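Local coordinates for protein telomerase reverse transcriptase (Candida albicans SC5314, PDB 6ZDQ) that probably extends chromosome ends as the catalytic subunit of telomerase, a reverse transcriptase that copies a template within its RNA partner into telomeric repeats, at residues C428-K440 / L448-L461. Residues are numbered along the deposited sequence; the frame is centred on the assembly and turned at random.
Sequences CRSQIYDVVGSVK and LYKRKRGVFQGFSL
Val435, at the bend between helix 421-434 and strand 436-440, points into the chain 455-459 and meets two aromatic rings. Its CB lies 3.9 Å from CE2 of Phe456. Beyond CB, the CG1 branch, set anti to the backbone N (chi1 178°), reaches between the rings, 3.6 Å from CD2 of Phe456 and equally near CZ of Phe459. One face of the Phe456 ring is covered from within 448-461 by CD of Arg451, which sits over its centre; NH1 of Arg451 is hydrogen-bonded to the backbone O of Asp343. Gln431, its chain bent at chi2 (-71°), brings OE1 to the edge of the Phe459 ring, 3.3 Å from CD2, while its CG rests against Leu461 CD1. The next residue, Ile432, packs its CG1 on CG1 of Val455, and Phe465 of helix 460-477 touches both. On the strand side, Gly437 and Tyr449 form an antiparallel hydrogen-bonded pair, Gly437 N to Tyr449 O 3.1 Å and Tyr449 N to Gly437 O 3.0 Å. Beside this pair, the extended Lys450 chain runs past Val436, with Lys450 CG 3.6 Å from Val436 CG2. A type II turn from Phe456 to Phe459 leads the chain into helix 460-477. The arrangement is an antiparallel beta hairpin, 436-440 with 446-451, entered from helix 421-434, with the chain 455-461 packed against the helix-to-strand junction, within the reverse transcriptase region of the telomerase subunit.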
loop_
_atom_site.group_PDB
_atom_site.type_symbol
_atom_site.label_atom_id
_atom_site.label_comp_id
_atom_site.label_asym_id
_atom_site.label_seq_id
_atom_site.Cartn_x
_atom_site.Cartn_y
_atom_site.Cartn_z
ATOM N N CYS A 428 7.150 -15.529 19.995
ATOM C CA CYS A 428 5.957 -15.799 19.198
ATOM C C CYS A 428 4.691 -15.649 20.031
ATOM O O CYS A 428 3.761 -14.933 19.643
ATOM C CB CYS A 428 6.037 -17.197 18.585
ATOM S SG CYS A 428 6.969 -17.276 17.040
ATOM N N ARG A 429 4.633 -16.327 21.183
ATOM C CA ARG A 429 3.464 -16.199 22.046
ATOM C C ARG A 429 3.308 -14.778 22.571
ATOM O O ARG A 429 2.183 -14.329 22.819
ATOM C CB ARG A 429 3.542 -17.193 23.206
ATOM C CG ARG A 429 4.767 -17.040 24.084
ATOM C CD ARG A 429 4.501 -17.567 25.483
ATOM N NE ARG A 429 3.398 -16.854 26.123
ATOM C CZ ARG A 429 3.535 -15.716 26.797
ATOM N NH1 ARG A 429 4.731 -15.158 26.923
ATOM N NH2 ARG A 429 2.475 -15.136 27.343
ATOM N N SER A 430 4.419 -14.060 22.757
ATOM C CA SER A 430 4.337 -12.661 23.164
ATOM C C SER A 430 3.608 -11.828 22.116
ATOM O O SER A 430 2.774 -10.981 22.455
ATOM C CB SER A 430 5.739 -12.105 23.416
ATOM O OG SER A 430 5.693 -10.729 23.750
ATOM N N GLN A 431 3.914 -12.056 20.838
ATOM C CA GLN A 431 3.230 -11.374 19.744
ATOM C C GLN A 431 1.795 -11.850 19.556
ATOM O O GLN A 431 1.039 -11.202 18.824
ATOM C CB GLN A 431 4.009 -11.557 18.439
ATOM C CG GLN A 431 5.383 -10.903 18.433
ATOM C CD GLN A 431 5.308 -9.390 18.375
ATOM O OE1 GLN A 431 4.643 -8.823 17.509
ATOM N NE2 GLN A 431 5.990 -8.728 19.302
ATOM N N ILE A 432 1.413 -12.973 20.164
ATOM C CA ILE A 432 0.063 -13.508 20.026
ATOM C C ILE A 432 -0.818 -13.026 21.171
ATOM O O ILE A 432 -1.878 -12.430 20.948
ATOM C CB ILE A 432 0.085 -15.046 19.959
ATOM C CG1 ILE A 432 0.795 -15.516 18.690
ATOM C CG2 ILE A 432 -1.328 -15.603 20.024
ATOM C CD1 ILE A 432 1.028 -17.009 18.640
ATOM N N TYR A 433 -0.384 -13.281 22.406
ATOM C CA TYR A 433 -1.201 -13.027 23.590
ATOM C C TYR A 433 -0.922 -11.660 24.213
ATOM O O TYR A 433 -1.838 -10.848 24.380
ATOM C CB TYR A 433 -0.977 -14.140 24.620
ATOM C CG TYR A 433 -1.384 -15.517 24.143
ATOM C CD1 TYR A 433 -2.683 -15.977 24.320
ATOM C CD2 TYR A 433 -0.472 -16.357 23.520
ATOM C CE1 TYR A 433 -3.063 -17.234 23.889
ATOM C CE2 TYR A 433 -0.842 -17.619 23.084
ATOM C CZ TYR A 433 -2.138 -18.052 23.272
ATOM O OH TYR A 433 -2.515 -19.304 22.841
ATOM N N ASP A 434 0.340 -11.395 24.556
ATOM C CA ASP A 434 0.703 -10.243 25.376
ATOM C C ASP A 434 0.485 -8.901 24.687
ATOM O O ASP A 434 0.590 -7.867 25.356
ATOM C CB ASP A 434 2.164 -10.358 25.815
ATOM C CG ASP A 434 2.408 -11.547 26.720
ATOM O OD1 ASP A 434 2.326 -12.691 26.231
ATOM O OD2 ASP A 434 2.675 -11.337 27.922
ATOM N N VAL A 435 0.206 -8.881 23.382
ATOM C CA VAL A 435 0.039 -7.613 22.676
ATOM C C VAL A 435 -1.155 -6.857 23.239
ATOM O O VAL A 435 -2.238 -7.422 23.435
ATOM C CB VAL A 435 -0.110 -7.858 21.167
ATOM C CG1 VAL A 435 -0.344 -6.544 20.440
ATOM C CG2 VAL A 435 1.126 -8.549 20.626
ATOM N N VAL A 436 -0.959 -5.564 23.502
ATOM C CA VAL A 436 -1.982 -4.698 24.080
ATOM C C VAL A 436 -2.122 -3.463 23.200
ATOM O O VAL A 436 -1.118 -2.853 22.816
ATOM C CB VAL A 436 -1.639 -4.285 25.525
ATOM C CG1 VAL A 436 -2.800 -3.528 26.152
ATOM C CG2 VAL A 436 -1.261 -5.493 26.370
ATOM N N GLY A 437 -3.362 -3.096 22.885
ATOM C CA GLY A 437 -3.654 -1.912 22.097
ATOM C C GLY A 437 -4.322 -0.850 22.948
ATOM O O GLY A 437 -5.100 -1.160 23.853
ATOM N N SER A 438 -4.015 0.411 22.657
ATOM C CA SER A 438 -4.532 1.536 23.422
ATOM C C SER A 438 -5.660 2.229 22.668
ATOM O O SER A 438 -5.670 2.285 21.435
ATOM C CB SER A 438 -3.422 2.545 23.726
ATOM O OG SER A 438 -2.985 3.198 22.547
ATOM N N VAL A 439 -6.613 2.765 23.429
ATOM C CA VAL A 439 -7.739 3.515 22.882
ATOM C C VAL A 439 -7.941 4.753 23.745
ATOM O O VAL A 439 -8.253 4.638 24.935
ATOM C CB VAL A 439 -9.034 2.684 22.836
ATOM C CG1 VAL A 439 -10.205 3.556 22.408
ATOM C CG2 VAL A 439 -8.878 1.501 21.896
ATOM N N LYS A 440 -7.765 5.930 23.152
ATOM C CA LYS A 440 -7.957 7.191 23.856
ATOM C C LYS A 440 -9.422 7.602 23.755
ATOM O O LYS A 440 -9.951 7.764 22.649
ATOM C CB LYS A 440 -7.047 8.276 23.280
ATOM C CG LYS A 440 -5.564 7.946 23.364
ATOM C CD LYS A 440 -4.719 9.006 22.675
ATOM C CE LYS A 440 -3.246 8.623 22.675
ATOM N NZ LYS A 440 -2.419 9.603 21.918
ATOM N N LEU A 448 -6.602 0.436 27.774
ATOM C CA LEU A 448 -5.738 -0.623 27.272
ATOM C C LEU A 448 -6.505 -1.937 27.219
ATOM O O LEU A 448 -7.151 -2.327 28.197
ATOM C CB LEU A 448 -4.497 -0.763 28.154
ATOM C CG LEU A 448 -3.671 0.515 28.315
ATOM C CD1 LEU A 448 -2.501 0.295 29.261
ATOM C CD2 LEU A 448 -3.183 1.006 26.964
ATOM N N TYR A 449 -6.431 -2.616 26.074
ATOM C CA TYR A 449 -7.153 -3.862 25.850
ATOM C C TYR A 449 -6.191 -4.958 25.417
ATOM O O TYR A 449 -5.358 -4.743 24.529
ATOM C CB TYR A 449 -8.240 -3.689 24.783
ATOM C CG TYR A 449 -9.395 -2.807 25.196
ATOM C CD1 TYR A 449 -9.327 -1.429 25.049
ATOM C CD2 TYR A 449 -10.557 -3.354 25.719
ATOM C CE1 TYR A 449 -10.383 -0.620 25.420
ATOM C CE2 TYR A 449 -11.618 -2.553 26.095
ATOM C CZ TYR A 449 -11.526 -1.186 25.944
ATOM O OH TYR A 449 -12.580 -0.382 26.315
ATOM N N LYS A 450 -6.309 -6.126 26.038
ATOM C CA LYS A 450 -5.717 -7.341 25.504
ATOM C C LYS A 450 -6.748 -8.071 24.648
ATOM O O LYS A 450 -7.946 -7.785 24.696
ATOM C CB LYS A 450 -5.203 -8.243 26.626
ATOM C CG LYS A 450 -3.809 -7.892 27.120
ATOM C CD LYS A 450 -3.242 -8.983 28.013
ATOM C CE LYS A 450 -1.827 -8.648 28.453
ATOM N NZ LYS A 450 -1.264 -9.683 29.361
ATOM N N ARG A 451 -6.272 -9.023 23.852
ATOM C CA ARG A 451 -7.125 -9.685 22.877
ATOM C C ARG A 451 -7.570 -11.053 23.377
ATOM O O ARG A 451 -6.773 -11.820 23.925
ATOM C CB ARG A 451 -6.416 -9.827 21.531
ATOM C CG ARG A 451 -7.371 -9.673 20.365
ATOM C CD ARG A 451 -6.648 -9.413 19.064
ATOM N NE ARG A 451 -7.568 -9.017 18.000
ATOM C CZ ARG A 451 -8.383 -9.850 17.359
ATOM N NH1 ARG A 451 -8.406 -11.138 17.672
ATOM N NH2 ARG A 451 -9.181 -9.394 16.405
ATOM N N LYS A 452 -8.853 -11.342 23.180
ATOM C CA LYS A 452 -9.464 -12.612 23.540
ATOM C C LYS A 452 -9.463 -13.608 22.385
ATOM O O LYS A 452 -9.893 -14.752 22.569
ATOM C CB LYS A 452 -10.899 -12.364 24.028
ATOM C CG LYS A 452 -11.534 -13.488 24.834
ATOM C CD LYS A 452 -12.924 -13.088 25.314
ATOM C CE LYS A 452 -13.796 -12.630 24.155
ATOM N NZ LYS A 452 -15.143 -12.202 24.614
ATOM N N ARG A 453 -8.984 -13.205 21.208
ATOM C CA ARG A 453 -8.965 -14.057 20.022
ATOM C C ARG A 453 -7.661 -13.810 19.272
ATOM O O ARG A 453 -6.695 -13.269 19.822
ATOM C CB ARG A 453 -10.197 -13.821 19.139
ATOM C CG ARG A 453 -11.481 -14.403 19.696
ATOM C CD ARG A 453 -12.448 -14.775 18.581
ATOM N NE ARG A 453 -13.001 -13.611 17.897
ATOM C CZ ARG A 453 -14.191 -13.086 18.167
ATOM N NH1 ARG A 453 -14.955 -13.622 19.110
ATOM N NH2 ARG A 453 -14.622 -12.030 17.492
ATOM N N GLY A 454 -7.635 -14.223 18.003
ATOM C CA GLY A 454 -6.420 -14.253 17.210
ATOM C C GLY A 454 -5.694 -12.931 17.065
ATOM O O GLY A 454 -6.190 -11.891 17.497
ATOM N N VAL A 455 -4.525 -12.962 16.424
ATOM C CA VAL A 455 -3.578 -11.854 16.517
ATOM C C VAL A 455 -4.143 -10.590 15.870
ATOM O O VAL A 455 -5.112 -10.616 15.101
ATOM C CB VAL A 455 -2.238 -12.249 15.879
ATOM C CG1 VAL A 455 -1.561 -13.334 16.701
ATOM C CG2 VAL A 455 -2.464 -12.724 14.457
ATOM N N PHE A 456 -3.516 -9.462 16.203
ATOM C CA PHE A 456 -3.886 -8.169 15.643
ATOM C C PHE A 456 -3.330 -8.014 14.234
ATOM O O PHE A 456 -2.171 -8.344 13.972
ATOM C CB PHE A 456 -3.339 -7.027 16.502
ATOM C CG PHE A 456 -3.919 -6.949 17.884
ATOM C CD1 PHE A 456 -4.982 -6.103 18.152
ATOM C CD2 PHE A 456 -3.376 -7.684 18.924
ATOM C CE1 PHE A 456 -5.509 -6.011 19.426
ATOM C CE2 PHE A 456 -3.898 -7.595 20.202
ATOM C CZ PHE A 456 -4.965 -6.756 20.452
ATOM N N GLN A 457 -4.152 -7.486 13.332
ATOM C CA GLN A 457 -3.642 -7.080 12.030
ATOM C C GLN A 457 -2.706 -5.886 12.182
ATOM O O GLN A 457 -2.917 -5.016 13.031
ATOM C CB GLN A 457 -4.785 -6.725 11.081
ATOM C CG GLN A 457 -5.597 -7.914 10.608
ATOM C CD GLN A 457 -6.372 -7.613 9.342
ATOM O OE1 GLN A 457 -7.589 -7.794 9.286
ATOM N NE2 GLN A 457 -5.667 -7.155 8.314
ATOM N N GLY A 458 -1.668 -5.848 11.350
ATOM C CA GLY A 458 -0.702 -4.773 11.370
ATOM C C GLY A 458 0.609 -5.109 12.046
ATOM O O GLY A 458 1.572 -4.344 11.907
ATOM N N PHE A 459 0.674 -6.219 12.776
ATOM C CA PHE A 459 1.916 -6.664 13.392
ATOM C C PHE A 459 2.664 -7.595 12.446
ATOM O O PHE A 459 2.054 -8.396 11.730
ATOM C CB PHE A 459 1.639 -7.353 14.729
ATOM C CG PHE A 459 1.553 -6.397 15.886
ATOM C CD1 PHE A 459 0.439 -5.591 16.056
ATOM C CD2 PHE A 459 2.590 -6.298 16.799
ATOM C CE1 PHE A 459 0.361 -4.706 17.115
ATOM C CE2 PHE A 459 2.517 -5.416 17.861
ATOM C CZ PHE A 459 1.401 -4.619 18.018
ATOM N N SER A 460 3.994 -7.466 12.443
ATOM C CA SER A 460 4.828 -8.131 11.444
ATOM C C SER A 460 4.604 -9.639 11.412
ATOM O O SER A 460 4.569 -10.245 10.334
ATOM C CB SER A 460 6.300 -7.811 11.707
ATOM O OG SER A 460 6.655 -8.111 13.047
ATOM N N LEU A 461 4.457 -10.265 12.577
ATOM C CA LEU A 461 4.325 -11.715 12.625
ATOM C C LEU A 461 2.900 -12.199 12.399
ATOM O O LEU A 461 2.700 -13.403 12.208
ATOM C CB LEU A 461 4.842 -12.248 13.964
ATOM C CG LEU A 461 6.345 -12.083 14.186
ATOM C CD1 LEU A 461 6.773 -12.749 15.483
ATOM C CD2 LEU A 461 7.121 -12.644 13.005
#